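Hypothetical protein SpyM3_0169 (Streptococcus pyogenes, PDB 1PG6) is of unknown function but belongs to the AIM24 (mitochondrial biogenesis) family of the cupin clan and binds calcium ions. Local coordinates at residues I103-G109 with G154-L159; S35-Q39 with F120-G125; K167-G173 with G216-I222. All blocks are in the same frame, centred on the assembly; numbering follows the deposited sequence.

Interaction 1: I103-G109 with G154-L159; sequences IVALELG and GLGTLL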
ATOM      1  N   ILE A 103       4.541   2.598  10.049  1.00  9.56           N
ATOM      2  CA  ILE A 103       4.858   3.055   8.704  1.00  9.41           C
ATOM      3  C   ILE A 103       6.312   2.693   8.449  1.00 11.45           C
ATOM      4  O   ILE A 103       7.149   2.799   9.343  1.00 12.52           O
ATOM      5  CB  ILE A 103       4.698   4.592   8.568  1.00 10.60           C
ATOM      6  CG1 ILE A 103       3.234   4.982   8.786  1.00 11.92           C
ATOM      7  CG2 ILE A 103       5.168   5.054   7.186  1.00 10.53           C
ATOM      8  CD1 ILE A 103       3.003   6.486   8.866  1.00 12.60           C
ATOM      9  N   VAL A 104       6.608   2.244   7.237  1.00 11.68           N
ATOM     10  CA  VAL A 104       7.975   1.901   6.880  1.00 12.55           C
ATOM     11  C   VAL A 104       8.289   2.604   5.567  1.00 13.25           C
ATOM     12  O   VAL A 104       7.470   2.612   4.646  1.00 13.80           O
ATOM     13  CB  VAL A 104       8.159   0.360   6.727  1.00 14.38           C
ATOM     14  CG1 VAL A 104       7.190  -0.195   5.694  1.00 16.65           C
ATOM     15  CG2 VAL A 104       9.593   0.037   6.353  1.00 18.63           C
ATOM     16  N   ALA A 105       9.461   3.224   5.503  1.00 11.74           N
ATOM     17  CA  ALA A 105       9.887   3.931   4.299  1.00 11.24           C
ATOM     18  C   ALA A 105      10.890   3.051   3.565  1.00 12.00           C
ATOM     19  O   ALA A 105      11.832   2.541   4.164  1.00 13.89           O
ATOM     20  CB  ALA A 105      10.528   5.261   4.672  1.00 11.90           C
ATOM     21  N   LEU A 106      10.681   2.881   2.268  1.00 13.21           N
ATOM     22  CA  LEU A 106      11.558   2.057   1.458  1.00 14.27           C
ATOM     23  C   LEU A 106      12.086   2.857   0.268  1.00 16.61           C
ATOM     24  O   LEU A 106      11.311   3.474  -0.471  1.00 15.40           O
ATOM     25  CB  LEU A 106      10.790   0.820   0.984  1.00 13.60           C
ATOM     26  CG  LEU A 106      10.266  -0.101   2.100  1.00 15.04           C
ATOM     27  CD1 LEU A 106       9.326  -1.152   1.521  1.00 14.59           C
ATOM     28  CD2 LEU A 106      11.440  -0.781   2.798  1.00 14.72           C
ATOM     29  N   GLU A 107      13.408   2.851   0.102  1.00 17.06           N
ATOM     30  CA  GLU A 107      14.069   3.570  -0.985  1.00 18.48           C
ATOM     31  C   GLU A 107      13.921   2.783  -2.281  1.00 18.39           C
ATOM     32  O   GLU A 107      14.182   1.582  -2.323  1.00 19.03           O
ATOM     33  CB  GLU A 107      15.555   3.756  -0.660  1.00 21.81           C
ATOM     34  CG  GLU A 107      16.342   4.567  -1.688  1.00 25.76           C
ATOM     35  CD  GLU A 107      16.007   6.048  -1.667  1.00 29.88           C
ATOM     36  OE1 GLU A 107      16.658   6.820  -2.407  1.00 32.09           O
ATOM     37  OE2 GLU A 107      15.094   6.447  -0.912  1.00 30.90           O
ATOM     38  N   LEU A 108      13.505   3.466  -3.340  1.00 18.96           N
ATOM     39  CA  LEU A 108      13.310   2.810  -4.624  1.00 19.62           C
ATOM     40  C   LEU A 108      14.435   3.118  -5.605  1.00 20.49           C
ATOM     41  O   LEU A 108      14.951   4.232  -5.648  1.00 20.86           O
ATOM     42  CB  LEU A 108      11.969   3.229  -5.224  1.00 18.63           C
ATOM     43  CG  LEU A 108      10.744   3.055  -4.316  1.00 17.20           C
ATOM     44  CD1 LEU A 108       9.505   3.559  -5.039  1.00 18.39           C
ATOM     45  CD2 LEU A 108      10.584   1.596  -3.929  1.00 17.22           C
ATOM     46  N   GLY A 109      14.798   2.117  -6.396  1.00 20.74           N
ATOM     47  CA  GLY A 109      15.861   2.277  -7.373  1.00 23.64           C
ATOM     48  C   GLY A 109      16.329   0.901  -7.791  1.00 24.33           C
ATOM     49  O   GLY A 109      15.669   0.239  -8.589  1.00 24.69           O
ATOM     50  N   GLY A 154      10.947   3.090 -10.689  1.00 18.83           N
ATOM     51  CA  GLY A 154      11.528   4.418 -10.621  1.00 20.02           C
ATOM     52  C   GLY A 154      12.320   4.736  -9.370  1.00 20.83           C
ATOM     53  O   GLY A 154      12.572   3.867  -8.533  1.00 19.89           O
ATOM     54  N   LEU A 155      12.715   5.999  -9.249  1.00 20.57           N
ATOM     55  CA  LEU A 155      13.484   6.466  -8.105  1.00 21.13           C
ATOM     56  C   LEU A 155      12.580   7.235  -7.152  1.00 21.41           C
ATOM     57  O   LEU A 155      11.624   7.885  -7.576  1.00 21.88           O
ATOM     58  CB  LEU A 155      14.627   7.376  -8.567  1.00 22.34           C
ATOM     59  CG  LEU A 155      15.616   6.794  -9.581  1.00 23.56           C
ATOM     60  CD1 LEU A 155      16.672   7.838  -9.918  1.00 24.40           C
ATOM     61  CD2 LEU A 155      16.271   5.551  -9.016  1.00 23.65           C
ATOM     62  N   GLY A 156      12.887   7.161  -5.864  1.00 20.35           N
ATOM     63  CA  GLY A 156      12.085   7.864  -4.883  1.00 19.14           C
ATOM     64  C   GLY A 156      11.864   7.044  -3.634  1.00 17.38           C
ATOM     65  O   GLY A 156      12.514   6.019  -3.417  1.00 18.08           O
ATOM     66  N   THR A 157      10.941   7.502  -2.802  1.00 16.21           N
ATOM     67  CA  THR A 157      10.637   6.796  -1.567  1.00 15.81           C
ATOM     68  C   THR A 157       9.207   6.285  -1.564  1.00 13.70           C
ATOM     69  O   THR A 157       8.296   6.970  -2.017  1.00 13.94           O
ATOM     70  CB  THR A 157      10.800   7.709  -0.345  1.00 17.82           C
ATOM     71  OG1 THR A 157      12.147   8.186  -0.277  1.00 19.48           O
ATOM     72  CG2 THR A 157      10.466   6.944   0.930  1.00 18.70           C
ATOM     73  N   LEU A 158       9.027   5.072  -1.052  1.00 12.88           N
ATOM     74  CA  LEU A 158       7.716   4.458  -0.932  1.00 11.27           C
ATOM     75  C   LEU A 158       7.424   4.362   0.560  1.00 11.63           C
ATOM     76  O   LEU A 158       8.292   3.962   1.336  1.00 11.05           O
ATOM     77  CB  LEU A 158       7.716   3.043  -1.522  1.00 13.33           C
ATOM     78  CG  LEU A 158       6.577   2.124  -1.045  1.00 15.08           C
ATOM     79  CD1 LEU A 158       5.259   2.553  -1.693  1.00 14.74           C
ATOM     80  CD2 LEU A 158       6.890   0.676  -1.414  1.00 14.92           C
ATOM     81  N   LEU A 159       6.226   4.758   0.966  1.00 11.19           N
ATOM     82  CA  LEU A 159       5.838   4.642   2.368  1.00 10.85           C
ATOM     83  C   LEU A 159       4.737   3.586   2.421  1.00 11.24           C
ATOM     84  O   LEU A 159       3.700   3.733   1.775  1.00 11.68           O
ATOM     85  CB  LEU A 159       5.300   5.974   2.917  1.00 10.25           C
ATOM     86  CG  LEU A 159       6.259   7.166   2.981  1.00 10.49           C
ATOM     87  CD1 LEU A 159       5.573   8.353   3.660  1.00 11.36           C
ATOM     88  CD2 LEU A 159       7.512   6.782   3.753  1.00 10.20           C
TER
HETATM   89  O   HOH W   1      13.879   6.560   1.356  1.00 45.61           O
HETATM   90  O   HOH W   2      15.884   6.475  -4.851  1.00 46.77           O
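Leu108 is the main bump of this antiparallel pair. It leans across the bare backbone at Gly156, its CB 3.4 Å from Gly154 O and its CD1 4.0 Å from Leu158 CB. Leu106 sits beside Leu158 on the same face (Leu106 CD1 to Leu158 CD2, 4.2 Å), and Tyr113 and Leu115 of strand 113-116, in the second six-stranded sheet, close over this leucine ridge. On the other face the small Ala105 makes the hollow, entered by Leu159 (CD2 to Ala105 CB, 3.5 Å), with Phe15 lying over Ala105 and Thr157. Three backbone hydrogen bonds, Leu106 N to Leu158 O and Leu158 N to Leu106 O (both 2.8 Å) and Leu108 N to Gly156 O (2.7 Å), set the register. A water bridges Glu107 OE2 and Thr157 OG1; another joins Glu107 OE1, Leu108 O and Gly156 N. The chemistry thus splits: the face of Leu106, Leu108 and Leu158 is buried and apolar, whereas water mediates the polar link of Glu107, on the sheet's outermost strand within the chain, to Thr157.

Interaction 2: S35-Q39 with F120-G125; sequences SVYLQ and FLALDG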
ATOM      1  N   SER A  35       5.613  16.633  -6.029  1.00 25.00           N
ATOM      2  CA  SER A  35       4.335  15.959  -5.845  1.00 24.27           C
ATOM      3  C   SER A  35       4.504  14.615  -5.159  1.00 22.90           C
ATOM      4  O   SER A  35       5.612  14.092  -5.036  1.00 21.25           O
ATOM      5  CB  SER A  35       3.652  15.736  -7.194  1.00 25.25           C
ATOM      6  OG  SER A  35       4.339  14.750  -7.944  1.00 27.81           O
ATOM      7  N   VAL A  36       3.386  14.053  -4.722  1.00 21.11           N
ATOM      8  CA  VAL A  36       3.407  12.763  -4.062  1.00 19.93           C
ATOM      9  C   VAL A  36       2.062  12.075  -4.197  1.00 17.00           C
ATOM     10  O   VAL A  36       1.013  12.718  -4.113  1.00 17.91           O
ATOM     11  CB  VAL A  36       3.748  12.911  -2.561  1.00 21.01           C
ATOM     12  CG1 VAL A  36       2.757  13.844  -1.886  1.00 21.48           C
ATOM     13  CG2 VAL A  36       3.747  11.552  -1.889  1.00 22.41           C
ATOM     14  N   TYR A  37       2.106  10.768  -4.428  1.00 17.12           N
ATOM     15  CA  TYR A  37       0.897   9.962  -4.535  1.00 15.83           C
ATOM     16  C   TYR A  37       0.556   9.573  -3.102  1.00 15.94           C
ATOM     17  O   TYR A  37       1.453   9.271  -2.314  1.00 15.25           O
ATOM     18  CB  TYR A  37       1.147   8.683  -5.335  1.00 18.21           C
ATOM     19  CG  TYR A  37       1.549   8.885  -6.778  1.00 21.71           C
ATOM     20  CD1 TYR A  37       2.891   9.018  -7.141  1.00 24.08           C
ATOM     21  CD2 TYR A  37       0.586   8.922  -7.785  1.00 24.77           C
ATOM     22  CE1 TYR A  37       3.263   9.179  -8.478  1.00 25.86           C
ATOM     23  CE2 TYR A  37       0.948   9.084  -9.121  1.00 25.85           C
ATOM     24  CZ  TYR A  37       2.281   9.211  -9.461  1.00 27.50           C
ATOM     25  OH  TYR A  37       2.634   9.359 -10.786  1.00 30.17           O
ATOM     26  N   LEU A  38      -0.728   9.565  -2.764  1.00 14.53           N
ATOM     27  CA  LEU A  38      -1.127   9.206  -1.408  1.00 14.87           C
ATOM     28  C   LEU A  38      -2.402   8.385  -1.321  1.00 14.45           C
ATOM     29  O   LEU A  38      -3.286   8.469  -2.178  1.00 13.75           O
ATOM     30  CB  LEU A  38      -1.295  10.460  -0.545  1.00 15.00           C
ATOM     31  CG  LEU A  38      -2.255  11.526  -1.071  1.00 16.40           C
ATOM     32  CD1 LEU A  38      -3.247  11.942   0.004  1.00 17.42           C
ATOM     33  CD2 LEU A  38      -1.440  12.721  -1.541  1.00 16.54           C
ATOM     34  N   GLN A  39      -2.468   7.579  -0.270  1.00 14.02           N
ATOM     35  CA  GLN A  39      -3.622   6.740   0.019  1.00 14.53           C
ATOM     36  C   GLN A  39      -4.836   7.658   0.111  1.00 14.26           C
ATOM     37  O   GLN A  39      -4.816   8.646   0.844  1.00 13.27           O
ATOM     38  CB  GLN A  39      -3.390   6.035   1.356  1.00 15.00           C
ATOM     39  CG  GLN A  39      -4.571   5.276   1.921  1.00 18.55           C
ATOM     40  CD  GLN A  39      -4.281   4.757   3.319  1.00 21.89           C
ATOM     41  OE1 GLN A  39      -3.604   3.740   3.490  1.00 25.11           O
ATOM     42  NE2 GLN A  39      -4.771   5.470   4.331  1.00 18.05           N
ATOM     43  N   PHE A 120      -0.413   0.496   0.940  1.00 11.35           N
ATOM     44  CA  PHE A 120       0.136   1.718   0.371  1.00 11.43           C
ATOM     45  C   PHE A 120      -0.252   2.968   1.141  1.00 10.10           C
ATOM     46  O   PHE A 120      -1.416   3.154   1.505  1.00 13.21           O
ATOM     47  CB  PHE A 120      -0.324   1.895  -1.079  1.00 12.12           C
ATOM     48  CG  PHE A 120       0.124   3.188  -1.703  1.00 13.21           C
ATOM     49  CD1 PHE A 120       1.460   3.381  -2.042  1.00 16.31           C
ATOM     50  CD2 PHE A 120      -0.782   4.217  -1.937  1.00 16.50           C
ATOM     51  CE1 PHE A 120       1.887   4.578  -2.604  1.00 15.31           C
ATOM     52  CE2 PHE A 120      -0.364   5.419  -2.499  1.00 17.19           C
ATOM     53  CZ  PHE A 120       0.974   5.600  -2.833  1.00 16.89           C
ATOM     54  N   LEU A 121       0.731   3.829   1.388  1.00 10.96           N
ATOM     55  CA  LEU A 121       0.471   5.096   2.069  1.00 10.14           C
ATOM     56  C   LEU A 121       0.894   6.279   1.207  1.00 10.77           C
ATOM     57  O   LEU A 121       0.122   7.218   1.017  1.00 12.73           O
ATOM     58  CB  LEU A 121       1.193   5.165   3.423  1.00 10.10           C
ATOM     59  CG  LEU A 121       1.065   6.526   4.117  1.00 11.35           C
ATOM     60  CD1 LEU A 121      -0.402   6.898   4.264  1.00 12.30           C
ATOM     61  CD2 LEU A 121       1.741   6.486   5.488  1.00 11.20           C
ATOM     62  N   ALA A 122       2.116   6.234   0.683  1.00 10.92           N
ATOM     63  CA  ALA A 122       2.610   7.332  -0.144  1.00 11.64           C
ATOM     64  C   ALA A 122       3.743   6.922  -1.071  1.00 11.82           C
ATOM     65  O   ALA A 122       4.438   5.927  -0.846  1.00 11.03           O
ATOM     66  CB  ALA A 122       3.060   8.492   0.739  1.00 13.14           C
ATOM     67  N   LEU A 123       3.937   7.718  -2.116  1.00 12.61           N
ATOM     68  CA  LEU A 123       4.975   7.438  -3.093  1.00 13.83           C
ATOM     69  C   LEU A 123       5.433   8.723  -3.759  1.00 15.48           C
ATOM     70  O   LEU A 123       4.615   9.554  -4.146  1.00 16.02           O
ATOM     71  CB  LEU A 123       4.433   6.478  -4.154  1.00 14.20           C
ATOM     72  CG  LEU A 123       5.387   6.073  -5.284  1.00 14.46           C
ATOM     73  CD1 LEU A 123       6.513   5.208  -4.732  1.00 13.90           C
ATOM     74  CD2 LEU A 123       4.608   5.304  -6.347  1.00 16.16           C
ATOM     75  N   ASP A 124       6.745   8.884  -3.882  1.00 16.21           N
ATOM     76  CA  ASP A 124       7.312  10.060  -4.526  1.00 19.91           C
ATOM     77  C   ASP A 124       6.710  10.233  -5.915  1.00 20.91           C
ATOM     78  O   ASP A 124       6.509   9.256  -6.636  1.00 20.65           O
ATOM     79  CB  ASP A 124       8.830   9.912  -4.643  1.00 21.47           C
ATOM     80  CG  ASP A 124       9.573  10.776  -3.654  1.00 25.06           C
ATOM     81  OD1 ASP A 124      10.378  10.234  -2.868  1.00 25.20           O
ATOM     82  OD2 ASP A 124       9.351  12.006  -3.667  1.00 27.06           O
ATOM     83  N   GLY A 125       6.411  11.475  -6.279  1.00 23.03           N
ATOM     84  CA  GLY A 125       5.843  11.740  -7.586  1.00 23.92           C
ATOM     85  C   GLY A 125       6.813  11.370  -8.692  1.00 25.51           C
ATOM     86  O   GLY A 125       6.420  11.203  -9.847  1.00 25.95           O
TER
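Tyr37 extends its side chain along the end of segment 120-125: CD1 lies 3.7 Å from Asp124 O, which meets the ring at its edge, and CE1 is 3.7 Å from Gly125 CA. Its CB is flanked by Leu123 CB at 4.1 Å and by Phe120 CZ at 4.0 Å, so tyrosine, leucine and phenylalanine line one face of the pair. On the other face Val36 CG2 approaches Ala122 CB (4.1 Å) and presses tightly on Leu123 O (3.1 Å). The strands run almost exactly antiparallel, 175° apart, in the middle of a six-stranded antiparallel sheet of this cupin-clan fold, with strand 82-87 beyond 35-39 and strand 156-161 beyond 120-124. Four backbone hydrogen bonds hold them: Gly125 N to Ser35 O (3.0 Å), Tyr37 N to Leu123 O (2.8 Å), Leu123 N to Tyr37 O (2.9 Å) and Gln39 N to Leu121 O (2.9 Å). Leu121 and Ala122 both face Leu159 on the next strand, a classic beta bulge. The CA-to-CB bond of Leu121 points away from strand 35-39, though its CD1 comes within 4.3 Å of Gln39 CB; the side chain also touches Pro97 and Ile103. A CB on Gly125 would clash with Ser35 OG, 1.9 Å away. The Asp124 CA-to-CB bond points away, and its carboxylate accepts hydrogen bonds from Thr157 N and Met13 N.

Interaction 3: K167-G173 with G216-I222; sequences KKITLDG and GHGEIYI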
ATOM      1  N   LYS A 167       7.296  -6.742  10.944  1.00 14.55           N
ATOM      2  CA  LYS A 167       8.460  -7.600  11.114  1.00 15.11           C
ATOM      3  C   LYS A 167       9.085  -7.761   9.736  1.00 14.78           C
ATOM      4  O   LYS A 167       8.387  -8.002   8.753  1.00 12.91           O
ATOM      5  CB  LYS A 167       8.057  -8.971  11.661  1.00 17.78           C
ATOM      6  CG  LYS A 167       9.229  -9.924  11.842  1.00 23.44           C
ATOM      7  CD  LYS A 167       8.782 -11.244  12.443  1.00 27.64           C
ATOM      8  CE  LYS A 167       9.959 -12.184  12.642  1.00 30.93           C
ATOM      9  NZ  LYS A 167      10.609 -12.533  11.347  1.00 34.69           N
ATOM     10  N   LYS A 168      10.402  -7.608   9.664  1.00 14.95           N
ATOM     11  CA  LYS A 168      11.118  -7.743   8.403  1.00 16.62           C
ATOM     12  C   LYS A 168      11.749  -9.127   8.331  1.00 17.50           C
ATOM     13  O   LYS A 168      12.482  -9.533   9.234  1.00 18.97           O
ATOM     14  CB  LYS A 168      12.203  -6.669   8.302  1.00 17.16           C
ATOM     15  CG  LYS A 168      13.059  -6.744   7.048  1.00 20.06           C
ATOM     16  CD  LYS A 168      14.193  -5.730   7.116  1.00 22.35           C
ATOM     17  CE  LYS A 168      15.088  -5.803   5.891  1.00 26.89           C
ATOM     18  NZ  LYS A 168      16.227  -4.845   5.983  1.00 29.44           N
ATOM     19  N   ILE A 169      11.455  -9.847   7.255  1.00 17.60           N
ATOM     20  CA  ILE A 169      11.988 -11.189   7.051  1.00 19.26           C
ATOM     21  C   ILE A 169      12.832 -11.187   5.785  1.00 19.51           C
ATOM     22  O   ILE A 169      12.436 -10.620   4.770  1.00 17.02           O
ATOM     23  CB  ILE A 169      10.851 -12.228   6.890  1.00 20.19           C
ATOM     24  CG1 ILE A 169       9.966 -12.225   8.139  1.00 22.25           C
ATOM     25  CG2 ILE A 169      11.436 -13.619   6.659  1.00 21.89           C
ATOM     26  CD1 ILE A 169       8.792 -13.175   8.060  1.00 25.41           C
ATOM     27  N   THR A 170      13.993 -11.826   5.847  1.00 20.65           N
ATOM     28  CA  THR A 170      14.877 -11.885   4.695  1.00 21.13           C
ATOM     29  C   THR A 170      15.004 -13.309   4.177  1.00 21.46           C
ATOM     30  O   THR A 170      15.346 -14.221   4.929  1.00 20.16           O
ATOM     31  CB  THR A 170      16.287 -11.358   5.049  1.00 23.00           C
ATOM     32  OG1 THR A 170      16.200  -9.981   5.436  1.00 24.28           O
ATOM     33  CG2 THR A 170      17.221 -11.482   3.854  1.00 23.98           C
ATOM     34  N   LEU A 171      14.699 -13.499   2.897  1.00 21.87           N
ATOM     35  CA  LEU A 171      14.823 -14.808   2.268  1.00 23.79           C
ATOM     36  C   LEU A 171      16.146 -14.808   1.516  1.00 24.40           C
ATOM     37  O   LEU A 171      16.469 -13.844   0.825  1.00 20.92           O
ATOM     38  CB  LEU A 171      13.672 -15.065   1.288  1.00 23.38           C
ATOM     39  CG  LEU A 171      12.436 -15.794   1.823  1.00 25.23           C
ATOM     40  CD1 LEU A 171      11.427 -15.987   0.696  1.00 24.01           C
ATOM     41  CD2 LEU A 171      12.847 -17.147   2.383  1.00 24.94           C
ATOM     42  N   ASP A 172      16.913 -15.886   1.656  1.00 27.14           N
ATOM     43  CA  ASP A 172      18.208 -15.976   0.993  1.00 30.40           C
ATOM     44  C   ASP A 172      18.245 -17.056  -0.085  1.00 30.89           C
ATOM     45  O   ASP A 172      19.273 -17.700  -0.298  1.00 32.59           O
ATOM     46  CB  ASP A 172      19.307 -16.235   2.029  1.00 34.09           C
ATOM     47  CG  ASP A 172      20.697 -16.019   1.467  1.00 37.35           C
ATOM     48  OD1 ASP A 172      20.913 -14.977   0.813  1.00 39.82           O
ATOM     49  OD2 ASP A 172      21.573 -16.884   1.683  1.00 40.06           O
ATOM     50  N   GLY A 173      17.120 -17.245  -0.768  1.00 29.87           N
ATOM     51  CA  GLY A 173      17.057 -18.239  -1.824  1.00 27.87           C
ATOM     52  C   GLY A 173      16.021 -19.319  -1.594  1.00 26.43           C
ATOM     53  O   GLY A 173      15.616 -20.008  -2.531  1.00 25.72           O
ATOM     54  N   GLY A 216      13.008 -17.251  -3.515  1.00 19.58           N
ATOM     55  CA  GLY A 216      14.107 -16.438  -4.011  1.00 20.57           C
ATOM     56  C   GLY A 216      14.833 -15.604  -2.972  1.00 21.33           C
ATOM     57  O   GLY A 216      14.897 -15.966  -1.798  1.00 21.38           O
ATOM     58  N   HIS A 217      15.387 -14.481  -3.419  1.00 21.35           N
ATOM     59  CA  HIS A 217      16.119 -13.571  -2.547  1.00 21.80           C
ATOM     60  C   HIS A 217      15.395 -12.236  -2.444  1.00 19.36           C
ATOM     61  O   HIS A 217      14.989 -11.660  -3.453  1.00 18.31           O
ATOM     62  CB  HIS A 217      17.530 -13.322  -3.086  1.00 24.72           C
ATOM     63  CG  HIS A 217      18.375 -14.552  -3.171  1.00 26.97           C
ATOM     64  ND1 HIS A 217      18.160 -15.542  -4.106  1.00 29.05           N
ATOM     65  CD2 HIS A 217      19.436 -14.955  -2.435  1.00 28.03           C
ATOM     66  CE1 HIS A 217      19.053 -16.500  -3.942  1.00 27.77           C
ATOM     67  NE2 HIS A 217      19.840 -16.169  -2.935  1.00 28.24           N
ATOM     68  N   GLY A 218      15.248 -11.737  -1.221  1.00 19.11           N
ATOM     69  CA  GLY A 218      14.572 -10.468  -1.024  1.00 17.82           C
ATOM     70  C   GLY A 218      13.965 -10.329   0.359  1.00 16.86           C
ATOM     71  O   GLY A 218      14.073 -11.236   1.186  1.00 16.91           O
ATOM     72  N   GLU A 219      13.331  -9.190   0.617  1.00 16.12           N
ATOM     73  CA  GLU A 219      12.709  -8.955   1.918  1.00 16.03           C
ATOM     74  C   GLU A 219      11.193  -9.081   1.866  1.00 15.29           C
ATOM     75  O   GLU A 219      10.560  -8.795   0.852  1.00 12.92           O
ATOM     76  CB  GLU A 219      13.081  -7.567   2.449  1.00 19.62           C
ATOM     77  CG  GLU A 219      14.558  -7.373   2.759  1.00 24.42           C
ATOM     78  CD  GLU A 219      15.428  -7.393   1.520  1.00 27.27           C
ATOM     79  OE1 GLU A 219      15.146  -6.607   0.589  1.00 27.69           O
ATOM     80  OE2 GLU A 219      16.395  -8.188   1.484  1.00 27.09           O
ATOM     81  N   ILE A 220      10.621  -9.523   2.979  1.00 14.14           N
ATOM     82  CA  ILE A 220       9.179  -9.671   3.105  1.00 14.04           C
ATOM     83  C   ILE A 220       8.801  -8.928   4.380  1.00 12.94           C
ATOM     84  O   ILE A 220       9.351  -9.207   5.440  1.00 14.46           O
ATOM     85  CB  ILE A 220       8.774 -11.150   3.273  1.00 15.75           C
ATOM     86  CG1 ILE A 220       9.170 -11.946   2.027  1.00 15.30           C
ATOM     87  CG2 ILE A 220       7.278 -11.254   3.516  1.00 15.19           C
ATOM     88  CD1 ILE A 220       9.121 -13.442   2.234  1.00 19.45           C
ATOM     89  N   TYR A 221       7.887  -7.968   4.275  1.00 11.05           N
ATOM     90  CA  TYR A 221       7.446  -7.228   5.451  1.00 10.23           C
ATOM     91  C   TYR A 221       6.079  -7.743   5.834  1.00  9.04           C
ATOM     92  O   TYR A 221       5.142  -7.692   5.039  1.00 10.64           O
ATOM     93  CB  TYR A 221       7.380  -5.727   5.157  1.00 10.21           C
ATOM     94  CG  TYR A 221       8.738  -5.122   4.941  1.00 12.13           C
ATOM     95  CD1 TYR A 221       9.479  -4.616   6.012  1.00 10.54           C
ATOM     96  CD2 TYR A 221       9.322  -5.121   3.675  1.00 13.58           C
ATOM     97  CE1 TYR A 221      10.771  -4.126   5.824  1.00 15.58           C
ATOM     98  CE2 TYR A 221      10.614  -4.634   3.482  1.00 14.04           C
ATOM     99  CZ  TYR A 221      11.328  -4.143   4.551  1.00 14.52           C
ATOM    100  OH  TYR A 221      12.614  -3.686   4.345  1.00 19.40           O
ATOM    101  N   ILE A 222       5.967  -8.275   7.039  1.00  9.80           N
ATOM    102  CA  ILE A 222       4.680  -8.776   7.485  1.00  9.19           C
ATOM    103  C   ILE A 222       4.170  -7.914   8.625  1.00  9.32           C
ATOM    104  O   ILE A 222       4.936  -7.179   9.250  1.00  9.92           O
ATOM    105  CB  ILE A 222       4.761 -10.238   7.960  1.00 10.89           C
ATOM    106  CG1 ILE A 222       5.703 -10.353   9.156  1.00 12.15           C
ATOM    107  CG2 ILE A 222       5.240 -11.127   6.820  1.00 11.77           C
ATOM    108  CD1 ILE A 222       5.645 -11.699   9.846  1.00 15.35           C
TER
HETATM  109  O   HOH W   3      17.797  -8.069   3.793  1.00 42.45           O
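Gly216 opens the segment where the chain turns a corner, and its O accepts a weak hydrogen bond from Gly173 N (2.8 Å). His217 follows, with its ring face under Gly173: the CA of Gly173 stands 3.6 Å from the His217 ring centroid, a CH-pi contact. Gly218 pairs with Leu171 through Leu171 N to Gly218 O (2.9 Å) and Gly218 N to Leu171 O (3.2 Å). Glu219 lies on the same face as His217, Thr170 and Lys168; its OE2 shares a water with Thr170 OG1, its CG touches Lys168 CE at 3.5 Å, and its OE1 forms a salt bridge with Lys111. Ile220 makes two backbone hydrogen bonds with Ile169 (N to Ile169 O, 2.8 Å; O to Ile169 N, 2.9 Å), and its CD1 meets Leu171 CD1 at 3.8 Å. Tyr221 returns to the Glu219 face, with its OH 3.6 Å from Lys168 CE. Ile222 ends the walk, exchanging two hydrogen bonds with Lys167 and touching Ile169 CD1 through its own CD1 (3.9 Å). Backbone bonds therefore hold outermost strand 166-171; the shared aliphatic surface of Ile169, Leu171, Ile220 and Ile222 packs on Met176, Ile178, Leu190 and Phe214, while the face of Lys168, Thr170, Glu219 and Tyr221 is largely polar and partly hydrated.

Interactions 1 and 2 are laid side by side in one sheet, their centres 10 Å apart: strand 156-161 borders strand 120-124, with a probable hydrogen bond from Leu159 N to Ala122 O (2.8 Å) and Leu108 CD1 3.4 Å from Leu123 CD1. Interaction 3 closes the edge of the other six-stranded sheet, which has the same strand order, so interactions 1 and 3 occupy equivalent edge positions, consistent with an internal repeat. Those two, 16 Å apart between centres, touch where Leu106 CD2 meets Tyr221 OH at 3.5 Å. The side chains of Ile103 and Gln39 each lie about 6 Å from a bound calcium ion; Asn161, on strand 156-161 of interaction 1, is a calcium ligand with Thr99 and Ser162.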